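Local coordinates for L-threonine-O-3-phosphate decarboxylase (Porphyromonas gingivalis, PDB 3FKD), which probably acts as a pyridoxal 5'-phosphate-dependent lyase that removes the carboxyl group of L-threonine O-3-phosphate, at residues 57-62 and 238-243; 91-96 and 131-136; 277-282 and 317-322. All coordinates share one frame; numbering follows the deposited sequence.

In the fold
From the N terminus, the chain reaches helix 53-62, whose C-terminal end is met by residues 238-243; interaction 1 thus closes a loop of 175 intervening residues. Nested inside that loop is interaction 2, which closes a loop of 34 residues and pairs strands 91-96 and 132-136 as neighbours in the seven-stranded mixed sheet of the large domain. Interaction 3 opens after interaction 1 has closed, spans another 34 residues, and joins strands 279-284 and 317-321 in the smaller mixed sheet, which also takes in strand 18-19. No two contacts cross, and none touch: interactions 2 and 3 come to about 7 Å between nearest atoms, whereas interactions 1 and 3 lie on opposite sides of the chain's centre.

Interaction 1 of 3, residues 57-62 and 238-243; sequences QMLAKR and FILIHP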
loop_
_atom_site.group_PDB
_atom_site.type_symbol
_atom_site.label_atom_id
_atom_site.label_comp_id
_atom_site.label_asym_id
_atom_site.label_seq_id
_atom_site.Cartn_x
_atom_site.Cartn_y
_atom_site.Cartn_z
ATOM N N GLN A 57 7.627 -6.800 -15.756
ATOM C CA GLN A 57 8.173 -7.473 -16.928
ATOM C C GLN A 57 7.713 -8.943 -17.022
ATOM O O GLN A 57 7.183 -9.354 -18.048
ATOM C CB GLN A 57 9.696 -7.318 -16.943
ATOM C CG GLN A 57 10.453 -8.140 -17.960
ATOM C CD GLN A 57 10.160 -7.730 -19.388
ATOM O OE1 GLN A 57 9.178 -8.188 -20.006
ATOM N NE2 GLN A 57 11.030 -6.877 -19.940
HETATM N N MSE A 58 7.874 -9.729 -15.963
HETATM C CA MSE A 58 7.452 -11.136 -16.017
HETATM C C MSE A 58 5.925 -11.352 -16.131
HETATM O O MSE A 58 5.479 -12.409 -16.585
HETATM C CB MSE A 58 7.939 -11.913 -14.805
HETATM C CG MSE A 58 9.409 -11.724 -14.437
HETATM SE SE MSE A 58 9.554 -12.528 -12.662
HETATM C CE MSE A 58 11.086 -11.623 -11.932
ATOM N N LEU A 59 5.124 -10.388 -15.685
ATOM C CA LEU A 59 3.694 -10.493 -15.848
ATOM C C LEU A 59 3.364 -10.281 -17.315
ATOM O O LEU A 59 2.641 -11.048 -17.918
ATOM C CB LEU A 59 2.979 -9.456 -14.975
ATOM C CG LEU A 59 2.901 -9.737 -13.468
ATOM C CD1 LEU A 59 2.359 -8.545 -12.680
ATOM C CD2 LEU A 59 2.081 -11.011 -13.199
ATOM N N ALA A 60 3.916 -9.228 -17.897
ATOM C CA ALA A 60 3.658 -8.916 -19.287
ATOM C C ALA A 60 3.866 -10.154 -20.157
ATOM O O ALA A 60 3.004 -10.513 -20.962
ATOM C CB ALA A 60 4.567 -7.795 -19.738
ATOM N N LYS A 61 5.008 -10.810 -19.969
ATOM C CA LYS A 61 5.382 -11.944 -20.796
ATOM C C LYS A 61 4.448 -13.113 -20.598
ATOM O O LYS A 61 4.043 -13.786 -21.555
ATOM C CB LYS A 61 6.811 -12.372 -20.468
ATOM C CG LYS A 61 7.419 -13.306 -21.491
ATOM C CD LYS A 61 8.900 -13.568 -21.193
ATOM C CE LYS A 61 9.340 -14.945 -21.702
ATOM N NZ LYS A 61 10.425 -15.536 -20.852
ATOM N N ARG A 62 4.128 -13.373 -19.339
ATOM C CA ARG A 62 3.253 -14.470 -18.996
ATOM C C ARG A 62 1.856 -14.238 -19.590
ATOM O O ARG A 62 1.188 -15.167 -20.011
ATOM C CB ARG A 62 3.178 -14.596 -17.473
ATOM C CG ARG A 62 2.222 -15.677 -16.979
ATOM C CD ARG A 62 2.938 -17.042 -16.940
ATOM N NE ARG A 62 2.006 -18.125 -16.637
ATOM C CZ ARG A 62 1.769 -19.167 -17.437
ATOM N NH1 ARG A 62 2.413 -19.285 -18.595
ATOM N NH2 ARG A 62 0.891 -20.098 -17.067
ATOM N N PHE A 238 7.328 -16.007 -7.213
ATOM C CA PHE A 238 7.229 -17.437 -6.927
ATOM C C PHE A 238 5.954 -18.107 -7.503
ATOM O O PHE A 238 6.030 -19.126 -8.185
ATOM C CB PHE A 238 7.322 -17.672 -5.417
ATOM C CG PHE A 238 7.633 -19.088 -5.061
ATOM C CD1 PHE A 238 6.656 -19.921 -4.563
ATOM C CD2 PHE A 238 8.897 -19.596 -5.240
ATOM C CE1 PHE A 238 6.946 -21.225 -4.234
ATOM C CE2 PHE A 238 9.177 -20.897 -4.924
ATOM C CZ PHE A 238 8.208 -21.707 -4.421
ATOM N N ILE A 239 4.789 -17.529 -7.226
ATOM C CA ILE A 239 3.553 -18.030 -7.839
ATOM C C ILE A 239 3.644 -18.108 -9.384
ATOM O O ILE A 239 3.228 -19.112 -9.985
ATOM C CB ILE A 239 2.328 -17.206 -7.392
ATOM C CG1 ILE A 239 2.068 -17.454 -5.893
ATOM C CG2 ILE A 239 1.095 -17.492 -8.300
ATOM C CD1 ILE A 239 1.377 -16.284 -5.143
ATOM N N LEU A 240 4.186 -17.061 -10.009
ATOM C CA LEU A 240 4.327 -17.023 -11.463
ATOM C C LEU A 240 5.220 -18.119 -12.048
ATOM O O LEU A 240 4.955 -18.594 -13.142
ATOM C CB LEU A 240 4.852 -15.674 -11.937
ATOM C CG LEU A 240 3.778 -14.611 -12.035
ATOM C CD1 LEU A 240 4.399 -13.277 -12.439
ATOM C CD2 LEU A 240 2.767 -15.076 -13.032
ATOM N N ILE A 241 6.278 -18.490 -11.328
ATOM C CA ILE A 241 7.257 -19.489 -11.779
ATOM C C ILE A 241 6.699 -20.924 -11.644
ATOM O O ILE A 241 7.166 -21.867 -12.292
ATOM C CB ILE A 241 8.580 -19.306 -10.999
ATOM C CG1 ILE A 241 9.289 -18.043 -11.477
ATOM C CG2 ILE A 241 9.530 -20.455 -11.196
ATOM C CD1 ILE A 241 10.582 -17.673 -10.658
ATOM N N HIS A 242 5.672 -21.073 -10.818
ATOM C CA HIS A 242 5.129 -22.368 -10.498
ATOM C C HIS A 242 3.595 -22.406 -10.727
ATOM O O HIS A 242 2.833 -22.648 -9.817
ATOM C CB HIS A 242 5.468 -22.678 -9.046
ATOM C CG HIS A 242 6.914 -22.505 -8.704
ATOM N ND1 HIS A 242 7.774 -23.570 -8.528
ATOM C CD2 HIS A 242 7.648 -21.393 -8.472
ATOM C CE1 HIS A 242 8.975 -23.120 -8.216
ATOM N NE2 HIS A 242 8.922 -21.801 -8.162
ATOM N N PRO A 243 3.154 -22.153 -11.965
ATOM C CA PRO A 243 1.718 -22.172 -12.297
ATOM C C PRO A 243 1.004 -23.428 -11.822
ATOM O O PRO A 243 -0.069 -23.328 -11.235
ATOM C CB PRO A 243 1.711 -22.089 -13.832
ATOM C CG PRO A 243 3.209 -22.321 -14.256
ATOM C CD PRO A 243 3.971 -21.729 -13.121
#
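Two helices at the periphery of the large, aminotransferase-like domain meet here through a small apolar contact, the ends of helices 53-62 and 230-241 lying next to each other near the surface. Leu240 carries it. Its CB points toward helix 53-62, and chi1 of -81° sets CG anti to its own carbonyl carbon, so that the fork of the side chain enters between Leu59 and Arg62. Leu240 CG lies 4.1 Å from Leu59 CD2. At the tip the two methyls part: Leu240 CD1 presses on Leu59 CD2 at 3.3 Å, a tight approach for two methyl groups, while Leu240 CD2 takes Arg62 CG at 4.0 Å. The leucines cross at about a right angle, whereas Arg62 runs past Leu240 in the opposite direction. Met58, present as selenomethionine, borders the first of these methyls, with its carbonyl O 4.4 Å from Leu240 CD1. Behind this layer Leu59 also rests on Ile70 and Val72 of strand 70-73, which links the helix pair to the edge of the central sheet, and the adjacent Ile239 packs on Phe195, Ile201 and Phe246. Arg62 leaves its backbone with CG anti to N and bends at chi2 (86°), bringing the guanidinium to Pro243, two residues past the end of helix 230-241: Pro243 CG lies over one face of that flat group, and Arg62 NH2 stands 3.9 Å from Pro243 CB.

Interaction 2 of 3, residues 91-96 and 131-136; sequences RSLIAI and DFCWLC
Ser92, Ile94, Phe132 and Trp134 all project from one face of two parallel strands, with the indole of Trp134 lying against Ser92 and Ile94. With CG anti to the carbonyl carbon (chi1 -60°), the ring leans back along the neighbouring strand, so that its pyrrole edge meets Ser92 although Trp134 is in register with Ile94. Ser92 OG lies at that edge, near the ring plane, and accepts a bent hydrogen bond (142°) from Trp134 NE1 at 3.0 Å, though the position of OG is less certain. Ile94 runs alongside, pointing the same way, with its CG1 4.1 Å from Trp134 CD1. Tyr102 and Cys106 of helix 100-108 touch the indole, and the Phe132 ring makes an edge-to-face contact with Phe87. Leu93 and Cys133 occupy the other face.

Between the faces runs the ladder of a parallel sheet: Leu93 N bonds to Phe132 O at 2.9 Å, and Leu93 O receives Trp134 N at 3.0 Å, nearly along the C=O axis. These are two inner strands of the seven-stranded mixed sheet of the large domain, between strands 112-117 and 162-166.

At the N-terminal end Arg91 O is gripped by two donors, Asp131 N at 2.8 Å and Phe132 N at 3.0 Å. Asp131 OD2 answers by accepting Arg91 N, a peptide N-H rather than the guanidinium, at 3.0 Å, from above the carboxylate plane. Arg91 NE, 5.3 Å from Asp131 OD2, makes a long, weak ion pair with Glu112, so its effect on the carboxylate is probably a modest long-range one.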
loop_
_atom_site.group_PDB
_atom_site.type_symbol
_atom_site.label_atom_id
_atom_site.label_comp_id
_atom_site.label_asym_id
_atom_site.label_seq_id
_atom_site.Cartn_x
_atom_site.Cartn_y
_atom_site.Cartn_z
ATOM N N ARG A 91 -18.231 9.619 -15.163
ATOM C CA ARG A 91 -19.521 9.004 -14.865
ATOM C C ARG A 91 -19.364 7.496 -14.914
ATOM O O ARG A 91 -18.896 6.931 -15.903
ATOM C CB ARG A 91 -20.590 9.495 -15.842
ATOM C CG ARG A 91 -20.766 11.010 -15.733
ATOM C CD ARG A 91 -21.677 11.638 -16.764
ATOM N NE ARG A 91 -21.757 13.070 -16.468
ATOM C CZ ARG A 91 -22.323 13.995 -17.246
ATOM N NH1 ARG A 91 -22.889 13.649 -18.406
ATOM N NH2 ARG A 91 -22.324 15.266 -16.852
ATOM N N SER A 92 -19.752 6.866 -13.815
ATOM C CA SER A 92 -19.598 5.432 -13.650
ATOM C C SER A 92 -20.921 4.715 -13.424
ATOM O O SER A 92 -21.716 5.111 -12.565
ATOM C CB SER A 92 -18.622 5.128 -12.505
ATOM O OG SER A 92 -17.325 5.466 -12.908
ATOM N N LEU A 93 -21.118 3.670 -14.223
ATOM C CA LEU A 93 -22.183 2.695 -14.081
ATOM C C LEU A 93 -21.642 1.532 -13.266
ATOM O O LEU A 93 -20.686 0.879 -13.671
ATOM C CB LEU A 93 -22.622 2.186 -15.472
ATOM C CG LEU A 93 -23.884 1.299 -15.604
ATOM C CD1 LEU A 93 -25.099 1.966 -14.959
ATOM C CD2 LEU A 93 -24.193 0.930 -17.047
ATOM N N ILE A 94 -22.241 1.271 -12.118
ATOM C CA ILE A 94 -21.809 0.164 -11.288
ATOM C C ILE A 94 -22.954 -0.867 -11.061
ATOM O O ILE A 94 -24.023 -0.523 -10.579
ATOM C CB ILE A 94 -21.307 0.692 -9.941
ATOM C CG1 ILE A 94 -20.159 1.710 -10.139
ATOM C CG2 ILE A 94 -20.899 -0.437 -9.057
ATOM C CD1 ILE A 94 -19.678 2.383 -8.857
ATOM N N ALA A 95 -22.740 -2.125 -11.425
ATOM C CA ALA A 95 -23.710 -3.157 -11.095
ATOM C C ALA A 95 -23.689 -3.451 -9.594
ATOM O O ALA A 95 -22.646 -3.442 -8.984
ATOM C CB ALA A 95 -23.451 -4.405 -11.891
ATOM N N ILE A 96 -24.854 -3.668 -9.004
ATOM C CA ILE A 96 -24.959 -4.016 -7.601
ATOM C C ILE A 96 -25.868 -5.250 -7.430
ATOM O O ILE A 96 -26.693 -5.560 -8.298
ATOM C CB ILE A 96 -25.542 -2.849 -6.788
ATOM C CG1 ILE A 96 -26.726 -2.238 -7.532
ATOM C CG2 ILE A 96 -24.500 -1.783 -6.534
ATOM C CD1 ILE A 96 -27.682 -1.446 -6.656
ATOM N N ASP A 131 -18.795 6.850 -18.713
ATOM C CA ASP A 131 -17.402 6.810 -19.128
ATOM C C ASP A 131 -16.786 5.474 -18.677
ATOM O O ASP A 131 -15.905 4.904 -19.333
ATOM C CB ASP A 131 -16.646 8.066 -18.652
ATOM C CG ASP A 131 -17.438 9.380 -18.945
ATOM O OD1 ASP A 131 -17.966 9.547 -20.079
ATOM O OD2 ASP A 131 -17.552 10.234 -18.033
ATOM N N PHE A 132 -17.310 4.959 -17.575
ATOM C CA PHE A 132 -16.846 3.712 -17.031
ATOM C C PHE A 132 -18.003 2.851 -16.618
ATOM O O PHE A 132 -19.036 3.340 -16.160
ATOM C CB PHE A 132 -15.939 3.956 -15.829
ATOM C CG PHE A 132 -14.671 4.662 -16.184
ATOM C CD1 PHE A 132 -13.594 3.959 -16.689
ATOM C CD2 PHE A 132 -14.570 6.035 -16.050
ATOM C CE1 PHE A 132 -12.433 4.609 -17.028
ATOM C CE2 PHE A 132 -13.420 6.699 -16.400
ATOM C CZ PHE A 132 -12.348 5.990 -16.884
ATOM N N CYS A 133 -17.798 1.549 -16.812
ATOM C CA CYS A 133 -18.667 0.524 -16.302
ATOM C C CYS A 133 -17.836 -0.505 -15.528
ATOM O O CYS A 133 -16.858 -1.043 -16.044
ATOM C CB CYS A 133 -19.418 -0.144 -17.450
ATOM S SG CYS A 133 -20.502 -1.437 -16.895
ATOM N N TRP A 134 -18.260 -0.788 -14.302
ATOM C CA TRP A 134 -17.492 -1.597 -13.368
ATOM C C TRP A 134 -18.120 -2.986 -13.131
ATOM O O TRP A 134 -19.169 -3.127 -12.494
ATOM C CB TRP A 134 -17.327 -0.837 -12.046
ATOM C CG TRP A 134 -16.606 0.530 -12.153
ATOM C CD1 TRP A 134 -17.050 1.664 -12.804
ATOM C CD2 TRP A 134 -15.346 0.891 -11.562
ATOM N NE1 TRP A 134 -16.134 2.686 -12.664
ATOM C CE2 TRP A 134 -15.101 2.253 -11.887
ATOM C CE3 TRP A 134 -14.419 0.205 -10.767
ATOM C CZ2 TRP A 134 -13.963 2.928 -11.470
ATOM C CZ3 TRP A 134 -13.271 0.874 -10.352
ATOM C CH2 TRP A 134 -13.059 2.238 -10.710
ATOM N N LEU A 135 -17.480 -4.020 -13.650
ATOM C CA LEU A 135 -18.008 -5.369 -13.506
ATOM C C LEU A 135 -17.033 -6.289 -12.818
ATOM O O LEU A 135 -15.833 -6.015 -12.714
ATOM C CB LEU A 135 -18.385 -5.942 -14.863
ATOM C CG LEU A 135 -19.348 -4.982 -15.554
ATOM C CD1 LEU A 135 -19.421 -5.243 -17.038
ATOM C CD2 LEU A 135 -20.725 -5.041 -14.883
ATOM N N CYS A 136 -17.554 -7.382 -12.315
ATOM C CA CYS A 136 -16.688 -8.377 -11.719
ATOM C C CYS A 136 -17.311 -9.699 -12.076
ATOM O O CYS A 136 -18.498 -9.913 -11.886
ATOM C CB CYS A 136 -16.552 -8.149 -10.210
ATOM S SG CYS A 136 -15.712 -9.434 -9.295
#

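Interaction 3 of 3, residues 277-282 and 317-322; sequences TTFFLL and YVRITT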
loop_
_atom_site.group_PDB
_atom_site.type_symbol
_atom_site.label_atom_id
_atom_site.label_comp_id
_atom_site.label_asym_id
_atom_site.label_seq_id
_atom_site.Cartn_x
_atom_site.Cartn_y
_atom_site.Cartn_z
ATOM N N THR A 277 -20.300 -19.646 -9.018
ATOM C CA THR A 277 -18.970 -19.862 -8.492
ATOM C C THR A 277 -19.040 -20.457 -7.098
ATOM O O THR A 277 -20.096 -20.872 -6.684
ATOM C CB THR A 277 -18.116 -18.560 -8.512
ATOM O OG1 THR A 277 -16.749 -18.891 -8.311
ATOM C CG2 THR A 277 -18.529 -17.584 -7.406
ATOM N N THR A 278 -17.928 -20.463 -6.362
ATOM C CA THR A 278 -17.852 -21.223 -5.110
ATOM C C THR A 278 -18.281 -20.478 -3.829
ATOM O O THR A 278 -18.232 -21.032 -2.728
ATOM C CB THR A 278 -16.467 -21.777 -4.914
ATOM O OG1 THR A 278 -15.571 -20.682 -4.938
ATOM C CG2 THR A 278 -16.091 -22.672 -6.059
ATOM N N PHE A 279 -18.697 -19.236 -3.973
ATOM C CA PHE A 279 -19.424 -18.582 -2.893
ATOM C C PHE A 279 -20.789 -18.123 -3.435
ATOM O O PHE A 279 -20.987 -18.071 -4.645
ATOM C CB PHE A 279 -18.628 -17.391 -2.351
ATOM C CG PHE A 279 -18.210 -16.426 -3.414
ATOM C CD1 PHE A 279 -19.067 -15.438 -3.833
ATOM C CD2 PHE A 279 -16.953 -16.532 -4.007
ATOM C CE1 PHE A 279 -18.690 -14.574 -4.830
ATOM C CE2 PHE A 279 -16.561 -15.665 -5.000
ATOM C CZ PHE A 279 -17.403 -14.680 -5.411
ATOM N N PHE A 280 -21.707 -17.760 -2.543
ATOM C CA PHE A 280 -23.109 -17.502 -2.924
ATOM C C PHE A 280 -23.860 -16.738 -1.824
ATOM O O PHE A 280 -23.472 -16.752 -0.666
ATOM C CB PHE A 280 -23.849 -18.854 -3.238
ATOM C CG PHE A 280 -23.710 -19.867 -2.142
ATOM C CD1 PHE A 280 -24.536 -19.819 -1.027
ATOM C CD2 PHE A 280 -22.697 -20.812 -2.179
ATOM C CE1 PHE A 280 -24.390 -20.714 0.000
ATOM C CE2 PHE A 280 -22.529 -21.694 -1.145
ATOM C CZ PHE A 280 -23.403 -21.659 -0.051
ATOM N N LEU A 281 -24.950 -16.086 -2.192
ATOM C CA LEU A 281 -25.864 -15.479 -1.227
ATOM C C LEU A 281 -26.935 -16.514 -0.706
ATOM O O LEU A 281 -27.514 -17.297 -1.470
ATOM C CB LEU A 281 -26.531 -14.268 -1.903
ATOM C CG LEU A 281 -26.122 -12.798 -1.728
ATOM C CD1 LEU A 281 -24.806 -12.505 -1.054
ATOM C CD2 LEU A 281 -26.188 -12.089 -3.062
ATOM N N LEU A 282 -27.171 -16.547 0.598
ATOM C CA LEU A 282 -28.415 -17.126 1.057
ATOM C C LEU A 282 -29.326 -16.123 1.808
ATOM O O LEU A 282 -28.859 -15.220 2.525
ATOM C CB LEU A 282 -28.203 -18.444 1.812
ATOM C CG LEU A 282 -28.002 -18.603 3.317
ATOM C CD1 LEU A 282 -28.991 -17.773 4.181
ATOM C CD2 LEU A 282 -28.138 -20.100 3.622
ATOM N N TYR A 317 -29.824 -11.180 4.195
ATOM C CA TYR A 317 -28.801 -11.808 3.353
ATOM C C TYR A 317 -27.444 -12.078 4.035
ATOM O O TYR A 317 -26.889 -11.207 4.697
ATOM C CB TYR A 317 -28.549 -10.986 2.099
ATOM C CG TYR A 317 -29.656 -11.031 1.090
ATOM C CD1 TYR A 317 -30.697 -10.093 1.128
ATOM C CD2 TYR A 317 -29.657 -11.962 0.068
ATOM C CE1 TYR A 317 -31.715 -10.096 0.202
ATOM C CE2 TYR A 317 -30.694 -11.977 -0.864
ATOM C CZ TYR A 317 -31.716 -11.023 -0.789
ATOM O OH TYR A 317 -32.750 -11.015 -1.693
ATOM N N VAL A 318 -26.933 -13.295 3.859
ATOM C CA VAL A 318 -25.545 -13.613 4.185
ATOM C C VAL A 318 -24.805 -14.129 2.953
ATOM O O VAL A 318 -25.401 -14.735 2.069
ATOM C CB VAL A 318 -25.420 -14.652 5.334
ATOM C CG1 VAL A 318 -26.184 -14.193 6.544
ATOM C CG2 VAL A 318 -25.905 -16.009 4.891
ATOM N N ARG A 319 -23.506 -13.868 2.888
ATOM C CA ARG A 319 -22.663 -14.479 1.869
ATOM C C ARG A 319 -21.961 -15.685 2.499
ATOM O O ARG A 319 -21.405 -15.567 3.590
ATOM C CB ARG A 319 -21.618 -13.474 1.316
ATOM C CG ARG A 319 -20.934 -13.951 0.010
ATOM C CD ARG A 319 -19.843 -13.067 -0.451
ATOM N NE ARG A 319 -18.855 -12.968 0.598
ATOM C CZ ARG A 319 -18.041 -11.937 0.785
ATOM N NH1 ARG A 319 -18.066 -10.883 -0.038
ATOM N NH2 ARG A 319 -17.193 -11.983 1.790
ATOM N N ILE A 320 -21.997 -16.827 1.811
ATOM C CA ILE A 320 -21.336 -18.048 2.267
ATOM C C ILE A 320 -20.373 -18.653 1.220
ATOM O O ILE A 320 -20.784 -18.893 0.078
ATOM C CB ILE A 320 -22.352 -19.146 2.577
ATOM C CG1 ILE A 320 -23.522 -18.623 3.421
ATOM C CG2 ILE A 320 -21.663 -20.366 3.211
ATOM C CD1 ILE A 320 -23.370 -18.849 4.881
ATOM N N THR A 321 -19.111 -18.901 1.607
ATOM C CA THR A 321 -18.177 -19.651 0.772
ATOM C C THR A 321 -18.054 -21.117 1.176
ATOM O O THR A 321 -17.704 -21.431 2.311
ATOM C CB THR A 321 -16.742 -19.064 0.818
ATOM O OG1 THR A 321 -16.813 -17.655 0.635
ATOM C CG2 THR A 321 -15.838 -19.701 -0.270
ATOM N N THR A 322 -18.301 -22.004 0.223
ATOM C CA THR A 322 -18.069 -23.443 0.390
ATOM C C THR A 322 -16.698 -23.782 0.997
ATOM O O THR A 322 -15.668 -23.491 0.422
ATOM C CB THR A 322 -18.202 -24.126 -0.964
ATOM O OG1 THR A 322 -19.476 -23.792 -1.520
ATOM C CG2 THR A 322 -17.966 -25.682 -0.885
#
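Tyr317 begins the strand, its CD2 lying 4.1 Å from Leu281 CG while its hydroxyl reaches past the partner segment to bond with Arg283 NE. Val318 and Leu282 then form a hydrogen-bonded antiparallel pair: Leu282 N gives to Val318 O at 2.9 Å, and Val318 N returns to Leu282 O. Their side chains lie side by side, pointing the same way, with Val318 CG2 3.6 Å from Leu282 CD1. Arg319 turns to the opposite face, where its CB borders Leu281 CD1; CG is anti to the backbone N and the chain kinks at chi3 (58°), carrying NH2 to Ser21 O. At Ile320 the second hydrogen-bonded pair forms. Ile320 N meets Phe280 O at 2.9 Å in an almost straight bond (176°), and Ile320 O takes Phe280 N from above the carbonyl plane. Because Phe280 holds CG in the crowded position between N and the carbonyl carbon (chi1 52°), its ring folds back over the partner strand: Ile320 O lies 3.4 Å above the centre of the Phe280 ring, and Ile320 CB comes to 3.6 Å from Phe280 CE1. Thr321 faces Phe279, its OG1 bonded to Thr22 O. Just beyond the strand ends, Thr322 N bonds to Thr278 O at 3.1 Å, while Thr322 OG1, hydrogen-bonded to Thr257 OG1, sits in plane at the edge of the Phe280 ring. Helix 325-339 packs on the face of Ile320 and Leu282, helix 250-266 on the Thr278/Thr322 end, an arrangement consistent with the small alpha/beta domain of fold-type I pyridoxal phosphate enzymes of the aminotransferase class.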